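Local coordinates for protein restriction endonuclease LpnPI (Legionella pneumophila subsp. pneumophila str. Philadelphia 1, PDB 4RZL) that probably recognises DNA carrying modified cytosine through this N-terminal SRA-like domain, as part of a modification-dependent restriction endonuclease, at residues A[89-94]-A[180-185]; A[53-58]-A[67-72]. All blocks are in the same frame, centred on the assembly; numbering follows the deposited sequence.

Interaction 1: residues A[89-94]-A[180-185]; sequences IYYGDN and NYRAIF
Ile89 touches Arg182 diagonally across an antiparallel strand pair in the beta sheet of the SRA-like DNA recognition domain, joining strands 87-91 and 176-187. In the non-hydrogen-bonded pairs Ile89 faces Ile184 and Tyr91 faces Arg182. Ile89 brings CD1 within 3.5 Å of Arg182 NH2, on the face they share with Tyr91. Tyr90 forms the hydrogen-bonded pair with Ala183: Tyr90 N donates to Ala183 O, and Ala183 N returns a nearly straight bond (168°) to Tyr90 O. On the face of Tyr90 and Ala183, Tyr90 CB meets the edge of the Phe185 ring at CE1. At Tyr91 the extended Arg182 chain crosses the phenol obliquely, with Arg182 CB 3.6 Å from Tyr91 CE2; a water bonded to Tyr91 OH also takes a weak bond from Arg182 NE. Gly92 N continues the ladder to Tyr181 O. Past the end of strand 87-91, the side-chain amide of Asn180 takes over the bonding to residues 92-94. Asn109 of helix 108-119 also donates to Asn180 OD1. Asn180 ND2 reaches Gly92 O at 2.9 Å from above the carbonyl plane, while Asn94 N approaches Asn180 OD1 at 3.0 Å, likewise from above the carboxamide plane.

Interaction 2: residues A[53-58]-A[67-72]; sequences GFRSAG and VLYTNM
Gly53, Phe54 and Arg55 pair with Tyr69, Leu68 and Val67 across a beta hairpin, an example of how a short ladder can combine a regular backbone with different chemistry on its two faces. The hairpin joins strands 54-57 and 65-70 of the SRA-like domain.

Three backbone hydrogen bonds hold the ladder. Arg55 and Val67 form the hydrogen-bonded pair: Arg55 N donates to Val67 O, and Val67 N answers with a 2.7 Å bond to Arg55 O. Next along, Tyr69 N gives Gly53 O an almost straight bond (173°), extending the pairing past the start of strand 54-57. Gly53 O also receives a CA-H...O contact from Leu68 CA at 3.5 Å.

Apolar contact falls on the face of Phe54 and Leu68, the non-hydrogen-bonded pair. Leu68 CD2 touches Phe54 CD2 at 3.6 Å and lies near CE2 of the same ring. The first torsion of Phe54 sets CG, the root of the ring, anti to the backbone N (chi1 177°); from there the ring turns its CD2 and CE2 side to the leucine, and the two side chains cross at a slant.

Arg55 and Val67 lie on the other face. Arg55 and Tyr69 run side by side in the same direction, their flat groups 69° apart, and Arg55 NH2 comes within 4.0 Å of Tyr69 CD2. The guanidinium is anchored beyond the hairpin: NH1 bonds to Gly49 O and forms a salt bridge with Asp39, while NE bonds to Gly52 O. These partners probably fix its rotation.

Helix 40-44 packs on Arg55 and Tyr69 through Ile41. Strand 132-137 runs parallel to strand 65-70 along its other edge, and Tyr90 of strand 87-91 covers both Phe54 and Leu68.

Interactions 1 and 2 have centres about 12 Å apart and touch directly, although they belong to different strand pairs of one mixed beta sheet. The link is Tyr90, whose ring reaches from strand 87-91 to the hairpin: its CZ packs on Leu68 CD2 at 3.8 Å, and its OH makes a probable, weak hydrogen bond to Gly53 O at 2.9 Å. Phe185 adds a second point, with CE1 at 3.8 Å from Leu68 CD1. Leu68 therefore meets residues from both segments of interaction 1. Along the chain the hairpin closes before the longer-range pairing begins, and both contacts lie within the DNA recognition domain.

Interaction 1: residues A[89-94]-A[180-185]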
ATOM      1  N   ILE A  89       8.752  -2.969  -3.146  1.00 13.71           N
ATOM      2  CA  ILE A  89       9.607  -2.999  -1.963  1.00 13.82           C
ATOM      3  C   ILE A  89       9.324  -1.767  -1.126  1.00 14.77           C
ATOM      4  O   ILE A  89       9.395  -0.648  -1.629  1.00 13.73           O
ATOM      5  CB  ILE A  89      11.091  -3.048  -2.327  1.00 16.07           C
ATOM      6  CG1 ILE A  89      11.384  -4.328  -3.112  1.00 14.41           C
ATOM      7  CG2 ILE A  89      11.947  -2.984  -1.062  1.00 19.81           C
ATOM      8  CD1 ILE A  89      12.807  -4.412  -3.598  1.00 22.76           C
ATOM      9  N   TYR A  90       9.005  -1.993   0.145  1.00 13.25           N
ATOM     10  CA  TYR A  90       8.471  -0.968   1.034  1.00 14.68           C
ATOM     11  C   TYR A  90       9.185  -0.964   2.379  1.00 17.26           C
ATOM     12  O   TYR A  90       9.362  -2.019   2.985  1.00 16.36           O
ATOM     13  CB  TYR A  90       6.978  -1.216   1.244  1.00 15.10           C
ATOM     14  CG  TYR A  90       6.307  -0.297   2.234  1.00 14.78           C
ATOM     15  CD1 TYR A  90       5.906   0.982   1.867  1.00 11.77           C
ATOM     16  CD2 TYR A  90       6.055  -0.719   3.533  1.00 17.41           C
ATOM     17  CE1 TYR A  90       5.270   1.815   2.776  1.00 18.96           C
ATOM     18  CE2 TYR A  90       5.423   0.116   4.455  1.00 19.28           C
ATOM     19  CZ  TYR A  90       5.033   1.375   4.071  1.00 18.48           C
ATOM     20  OH  TYR A  90       4.399   2.194   4.984  1.00 19.88           O
ATOM     21  N   TYR A  91       9.596   0.209   2.850  1.00 12.28           N
ATOM     22  CA  TYR A  91      10.283   0.296   4.140  1.00 15.58           C
ATOM     23  C   TYR A  91       9.338   0.765   5.235  1.00 16.80           C
ATOM     24  O   TYR A  91       8.484   1.626   5.005  1.00 16.87           O
ATOM     25  CB  TYR A  91      11.504   1.217   4.041  1.00 17.17           C
ATOM     26  CG  TYR A  91      12.643   0.568   3.289  1.00 17.22           C
ATOM     27  CD1 TYR A  91      12.727   0.659   1.907  1.00 17.71           C
ATOM     28  CD2 TYR A  91      13.611  -0.174   3.959  1.00 17.58           C
ATOM     29  CE1 TYR A  91      13.745   0.046   1.213  1.00 22.04           C
ATOM     30  CE2 TYR A  91      14.661  -0.778   3.268  1.00 16.28           C
ATOM     31  CZ  TYR A  91      14.718  -0.665   1.897  1.00 22.80           C
ATOM     32  OH  TYR A  91      15.735  -1.272   1.192  1.00 28.16           O
ATOM     33  N   GLY A  92       9.520   0.252   6.409  1.00 12.12           N
ATOM     34  CA  GLY A  92       8.654   0.440   7.507  1.00 12.55           C
ATOM     35  C   GLY A  92       8.782   1.793   8.178  1.00 14.51           C
ATOM     36  O   GLY A  92       9.471   2.600   7.766  1.00 12.63           O
ATOM     37  N   ASP A  93       8.028   1.976   9.206  1.00 12.19           N
ATOM     38  CA  ASP A  93       7.830   3.203   9.826  1.00 15.66           C
ATOM     39  C   ASP A  93       8.766   3.491  11.042  1.00 20.55           C
ATOM     40  O   ASP A  93       8.370   4.166  11.849  1.00 17.34           O
ATOM     41  CB  ASP A  93       6.380   3.473  10.155  1.00 18.44           C
ATOM     42  CG  ASP A  93       5.794   2.529  11.219  1.00 23.86           C
ATOM     43  OD1 ASP A  93       6.322   1.518  11.531  1.00 21.11           O
ATOM     44  OD2 ASP A  93       4.765   2.796  11.683  1.00 24.62           O
ATOM     45  N   ASN A  94       9.886   2.894  11.103  1.00 18.88           N
ATOM     46  CA  ASN A  94      10.865   3.202  12.130  1.00 17.91           C
ATOM     47  C   ASN A  94      12.074   3.848  11.460  1.00 16.87           C
ATOM     48  O   ASN A  94      13.061   3.274  11.266  1.00 16.68           O
ATOM     49  CB  ASN A  94      11.280   1.984  12.989  1.00 17.48           C
ATOM     50  CG  ASN A  94      12.086   2.379  14.249  1.00 23.05           C
ATOM     51  OD1 ASN A  94      11.886   3.383  14.757  1.00 17.02           O
ATOM     52  ND2 ASN A  94      12.974   1.563  14.677  1.00 16.24           N
ATOM     53  N   ASN A 180      14.675  -1.326  11.032  1.00 14.06           N
ATOM     54  CA  ASN A 180      13.433  -1.021  10.347  1.00 14.34           C
ATOM     55  C   ASN A 180      13.122  -2.176   9.398  1.00 19.40           C
ATOM     56  O   ASN A 180      14.026  -2.905   8.982  1.00 13.88           O
ATOM     57  CB  ASN A 180      13.548   0.314   9.579  1.00 11.38           C
ATOM     58  CG  ASN A 180      12.176   0.882   9.150  1.00 15.15           C
ATOM     59  OD1 ASN A 180      11.123   0.549   9.728  1.00 11.86           O
ATOM     60  ND2 ASN A 180      12.191   1.722   8.109  1.00 11.30           N
ATOM     61  N   TYR A 181      11.856  -2.348   9.039  1.00 15.14           N
ATOM     62  CA  TYR A 181      11.511  -3.436   8.132  1.00  9.70           C
ATOM     63  C   TYR A 181      11.697  -3.052   6.671  1.00 12.31           C
ATOM     64  O   TYR A 181      11.391  -1.931   6.247  1.00 10.90           O
ATOM     65  CB  TYR A 181      10.066  -3.883   8.352  1.00 12.19           C
ATOM     66  CG  TYR A 181       9.885  -4.861   9.490  1.00 14.07           C
ATOM     67  CD1 TYR A 181      10.719  -5.976   9.631  1.00 13.28           C
ATOM     68  CD2 TYR A 181       8.903  -4.654  10.444  1.00 12.13           C
ATOM     69  CE1 TYR A 181      10.551  -6.858  10.682  1.00 14.85           C
ATOM     70  CE2 TYR A 181       8.728  -5.533  11.499  1.00 16.39           C
ATOM     71  CZ  TYR A 181       9.554  -6.629  11.610  1.00 15.93           C
ATOM     72  OH  TYR A 181       9.364  -7.495  12.654  1.00 18.43           O
ATOM     73  N   ARG A 182      12.214  -4.003   5.910  1.00 13.44           N
ATOM     74  CA  ARG A 182      12.133  -3.970   4.462  1.00 14.22           C
ATOM     75  C   ARG A 182      11.148  -5.066   4.072  1.00 14.64           C
ATOM     76  O   ARG A 182      11.397  -6.253   4.318  1.00 14.45           O
ATOM     77  CB  ARG A 182      13.507  -4.191   3.831  1.00 15.06           C
ATOM     78  CG  ARG A 182      13.523  -4.300   2.320  1.00 18.04           C
ATOM     79  CD  ARG A 182      14.939  -4.632   1.906  1.00 20.53           C
ATOM     80  NE  ARG A 182      15.156  -4.639   0.472  1.00 27.05           N
ATOM     81  CZ  ARG A 182      15.145  -5.739  -0.274  1.00 38.75           C
ATOM     82  NH1 ARG A 182      14.896  -6.916   0.287  1.00 28.84           N
ATOM     83  NH2 ARG A 182      15.374  -5.659  -1.579  1.00 30.91           N
ATOM     84  N   ALA A 183      10.015  -4.668   3.507  1.00  9.71           N
ATOM     85  CA  ALA A 183       8.924  -5.604   3.233  1.00 16.19           C
ATOM     86  C   ALA A 183       8.682  -5.729   1.740  1.00 15.25           C
ATOM     87  O   ALA A 183       8.640  -4.725   1.041  1.00 14.61           O
ATOM     88  CB  ALA A 183       7.632  -5.147   3.940  1.00 11.04           C
ATOM     89  N   ILE A 184       8.479  -6.955   1.261  1.00 11.62           N
ATOM     90  CA  ILE A 184       8.288  -7.194  -0.169  1.00 11.94           C
ATOM     91  C   ILE A 184       6.858  -7.696  -0.443  1.00 13.78           C
ATOM     92  O   ILE A 184       6.384  -8.638   0.190  1.00 14.68           O
ATOM     93  CB  ILE A 184       9.331  -8.200  -0.706  1.00 19.00           C
ATOM     94  CG1 ILE A 184      10.748  -7.695  -0.400  1.00 15.03           C
ATOM     95  CG2 ILE A 184       9.126  -8.474  -2.217  1.00 12.93           C
ATOM     96  CD1 ILE A 184      11.865  -8.454  -1.109  1.00 25.32           C
ATOM     97  N   PHE A 185       6.175  -7.036  -1.373  1.00 11.65           N
ATOM     98  CA  PHE A 185       4.781  -7.333  -1.698  1.00 13.55           C
ATOM     99  C   PHE A 185       4.624  -7.727  -3.157  1.00 18.34           C
ATOM    100  O   PHE A 185       5.444  -7.349  -3.992  1.00 13.25           O
ATOM    101  CB  PHE A 185       3.884  -6.117  -1.427  1.00 10.29           C
ATOM    102  CG  PHE A 185       3.843  -5.690   0.016  1.00 13.23           C
ATOM    103  CD1 PHE A 185       4.801  -4.824   0.533  1.00 12.60           C
ATOM    104  CD2 PHE A 185       2.855  -6.161   0.860  1.00 12.17           C
ATOM    105  CE1 PHE A 185       4.754  -4.429   1.870  1.00 13.87           C
ATOM    106  CE2 PHE A 185       2.802  -5.767   2.198  1.00 12.71           C
ATOM    107  CZ  PHE A 185       3.747  -4.903   2.699  1.00 11.08           C
TER
HETATM  108  O   HOH W   1      15.865  -2.137  -1.580  1.00 29.53           O

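Interaction 2: residues A[53-58]-A[67-72]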
ATOM      1  N   GLY A  53       2.697   7.190   6.137  1.00 22.17           N
ATOM      2  CA  GLY A  53       3.153   6.214   5.165  1.00 20.14           C
ATOM      3  C   GLY A  53       2.387   4.914   5.304  1.00 23.03           C
ATOM      4  O   GLY A  53       2.335   4.087   4.383  1.00 21.86           O
ATOM      5  N   PHE A  54       1.795   4.728   6.475  1.00 18.67           N
ATOM      6  CA  PHE A  54       1.036   3.529   6.759  1.00 19.33           C
ATOM      7  C   PHE A  54      -0.323   3.919   7.316  1.00 24.60           C
ATOM      8  O   PHE A  54      -0.407   4.567   8.353  1.00 22.45           O
ATOM      9  CB  PHE A  54       1.792   2.616   7.744  1.00 20.10           C
ATOM     10  CG  PHE A  54       1.023   1.388   8.130  1.00 19.71           C
ATOM     11  CD1 PHE A  54       0.114   1.418   9.179  1.00 26.58           C
ATOM     12  CD2 PHE A  54       1.190   0.205   7.429  1.00 30.19           C
ATOM     13  CE1 PHE A  54      -0.618   0.290   9.522  1.00 28.25           C
ATOM     14  CE2 PHE A  54       0.464  -0.929   7.768  1.00 26.75           C
ATOM     15  CZ  PHE A  54      -0.440  -0.883   8.813  1.00 27.23           C
ATOM     16  N   ARG A  55      -1.392   3.545   6.622  1.00 22.95           N
ATOM     17  CA  ARG A  55      -2.729   3.918   7.076  1.00 20.49           C
ATOM     18  C   ARG A  55      -3.653   2.722   7.015  1.00 24.52           C
ATOM     19  O   ARG A  55      -3.480   1.837   6.184  1.00 22.81           O
ATOM     20  CB  ARG A  55      -3.292   5.062   6.229  1.00 14.68           C
ATOM     21  CG  ARG A  55      -2.310   6.198   5.968  1.00 15.07           C
ATOM     22  CD  ARG A  55      -2.971   7.358   5.221  1.00 20.28           C
ATOM     23  NE  ARG A  55      -1.993   8.275   4.636  1.00 20.93           N
ATOM     24  CZ  ARG A  55      -2.316   9.353   3.930  1.00 25.36           C
ATOM     25  NH1 ARG A  55      -3.587   9.664   3.742  1.00 19.56           N
ATOM     26  NH2 ARG A  55      -1.373  10.128   3.424  1.00 26.10           N
ATOM     27  N   SER A  56      -4.649   2.693   7.888  1.00 25.97           N
ATOM     28  CA  SER A  56      -5.567   1.571   7.898  1.00 27.73           C
ATOM     29  C   SER A  56      -6.992   2.002   8.218  1.00 30.09           C
ATOM     30  O   SER A  56      -7.222   3.039   8.827  1.00 28.60           O
ATOM     31  CB  SER A  56      -5.097   0.519   8.902  1.00 26.62           C
ATOM     32  OG  SER A  56      -5.392   0.924  10.220  1.00 30.51           O
ATOM     33  N   ALA A  57      -7.943   1.179   7.807  1.00 25.58           N
ATOM     34  CA  ALA A  57      -9.349   1.429   8.058  1.00 29.24           C
ATOM     35  C   ALA A  57      -9.927   0.255   8.816  1.00 29.15           C
ATOM     36  O   ALA A  57      -9.597  -0.902   8.547  1.00 28.92           O
ATOM     37  CB  ALA A  57     -10.110   1.650   6.757  1.00 23.55           C
ATOM     38  N   GLY A  58     -10.792   0.553   9.771  1.00 32.10           N
ATOM     39  CA  GLY A  58     -11.432  -0.482  10.552  1.00 34.92           C
ATOM     40  C   GLY A  58     -10.949  -0.465  11.989  1.00 56.37           C
ATOM     41  O   GLY A  58      -9.771  -0.219  12.264  1.00 45.94           O
ATOM     42  N   VAL A  67      -3.576   0.978   3.574  1.00 12.26           N
ATOM     43  CA  VAL A  67      -2.989   1.771   2.519  1.00 12.76           C
ATOM     44  C   VAL A  67      -1.517   2.021   2.849  1.00 18.27           C
ATOM     45  O   VAL A  67      -1.169   2.387   3.974  1.00 18.05           O
ATOM     46  CB  VAL A  67      -3.739   3.117   2.320  1.00 16.30           C
ATOM     47  CG1 VAL A  67      -2.937   4.047   1.443  1.00 12.86           C
ATOM     48  CG2 VAL A  67      -5.109   2.872   1.725  1.00 11.60           C
ATOM     49  N   LEU A  68      -0.660   1.780   1.868  1.00 13.50           N
ATOM     50  CA  LEU A  68       0.751   2.097   1.971  1.00 13.34           C
ATOM     51  C   LEU A  68       1.037   3.271   1.072  1.00 17.31           C
ATOM     52  O   LEU A  68       0.701   3.251  -0.114  1.00 18.33           O
ATOM     53  CB  LEU A  68       1.631   0.912   1.571  1.00 13.53           C
ATOM     54  CG  LEU A  68       1.401  -0.387   2.339  1.00 17.91           C
ATOM     55  CD1 LEU A  68       2.405  -1.431   1.855  1.00 19.40           C
ATOM     56  CD2 LEU A  68       1.504  -0.140   3.834  1.00 11.92           C
ATOM     57  N   TYR A  69       1.679   4.287   1.630  1.00 13.01           N
ATOM     58  CA  TYR A  69       1.951   5.503   0.894  1.00 13.79           C
ATOM     59  C   TYR A  69       3.425   5.859   1.017  1.00 22.82           C
ATOM     60  O   TYR A  69       3.986   5.869   2.112  1.00 19.01           O
ATOM     61  CB  TYR A  69       1.058   6.646   1.413  1.00 19.73           C
ATOM     62  CG  TYR A  69       1.463   7.983   0.881  1.00 24.01           C
ATOM     63  CD1 TYR A  69       1.302   8.275  -0.460  1.00 26.35           C
ATOM     64  CD2 TYR A  69       2.023   8.950   1.708  1.00 30.33           C
ATOM     65  CE1 TYR A  69       1.681   9.486  -0.976  1.00 24.25           C
ATOM     66  CE2 TYR A  69       2.405  10.179   1.199  1.00 32.53           C
ATOM     67  CZ  TYR A  69       2.224  10.438  -0.154  1.00 30.19           C
ATOM     68  OH  TYR A  69       2.589  11.638  -0.708  1.00 28.01           O
ATOM     69  N   THR A  70       4.063   6.135  -0.111  1.00 17.58           N
ATOM     70  CA  THR A  70       5.459   6.514  -0.078  1.00 20.96           C
ATOM     71  C   THR A  70       5.730   7.677  -1.030  1.00 28.23           C
ATOM     72  O   THR A  70       5.097   7.797  -2.082  1.00 17.19           O
ATOM     73  CB  THR A  70       6.374   5.338  -0.452  1.00 23.74           C
ATOM     74  OG1 THR A  70       7.713   5.820  -0.599  1.00 31.78           O
ATOM     75  CG2 THR A  70       5.940   4.706  -1.754  1.00 19.28           C
ATOM     76  N   ASN A  71       6.681   8.531  -0.677  1.00 27.78           N
ATOM     77  CA  ASN A  71       7.007   9.656  -1.542  1.00 27.80           C
ATOM     78  C   ASN A  71       8.117   9.326  -2.540  1.00 33.11           C
ATOM     79  O   ASN A  71       8.363  10.094  -3.469  1.00 39.59           O
ATOM     80  CB  ASN A  71       7.377  10.895  -0.715  1.00 38.76           C
ATOM     81  CG  ASN A  71       8.621  10.702   0.138  1.00 46.24           C
ATOM     82  OD1 ASN A  71       9.500   9.892  -0.170  1.00 43.77           O
ATOM     83  ND2 ASN A  71       8.705  11.470   1.219  1.00 54.77           N
ATOM     84  N   MET A  72       8.784   8.190  -2.338  1.00 31.12           N
ATOM     85  CA  MET A  72       9.880   7.739  -3.207  1.00 31.67           C
ATOM     86  C   MET A  72      11.012   8.771  -3.376  1.00 39.01           C
ATOM     87  O   MET A  72      11.737   8.743  -4.369  1.00 40.56           O
ATOM     88  CB  MET A  72       9.339   7.353  -4.590  1.00 35.56           C
ATOM     89  CG  MET A  72       8.117   6.448  -4.548  1.00 32.18           C
ATOM     90  SD  MET A  72       8.507   4.686  -4.664  1.00 50.38           S
ATOM     91  CE  MET A  72       8.940   4.576  -6.392  1.00 34.26           C
TER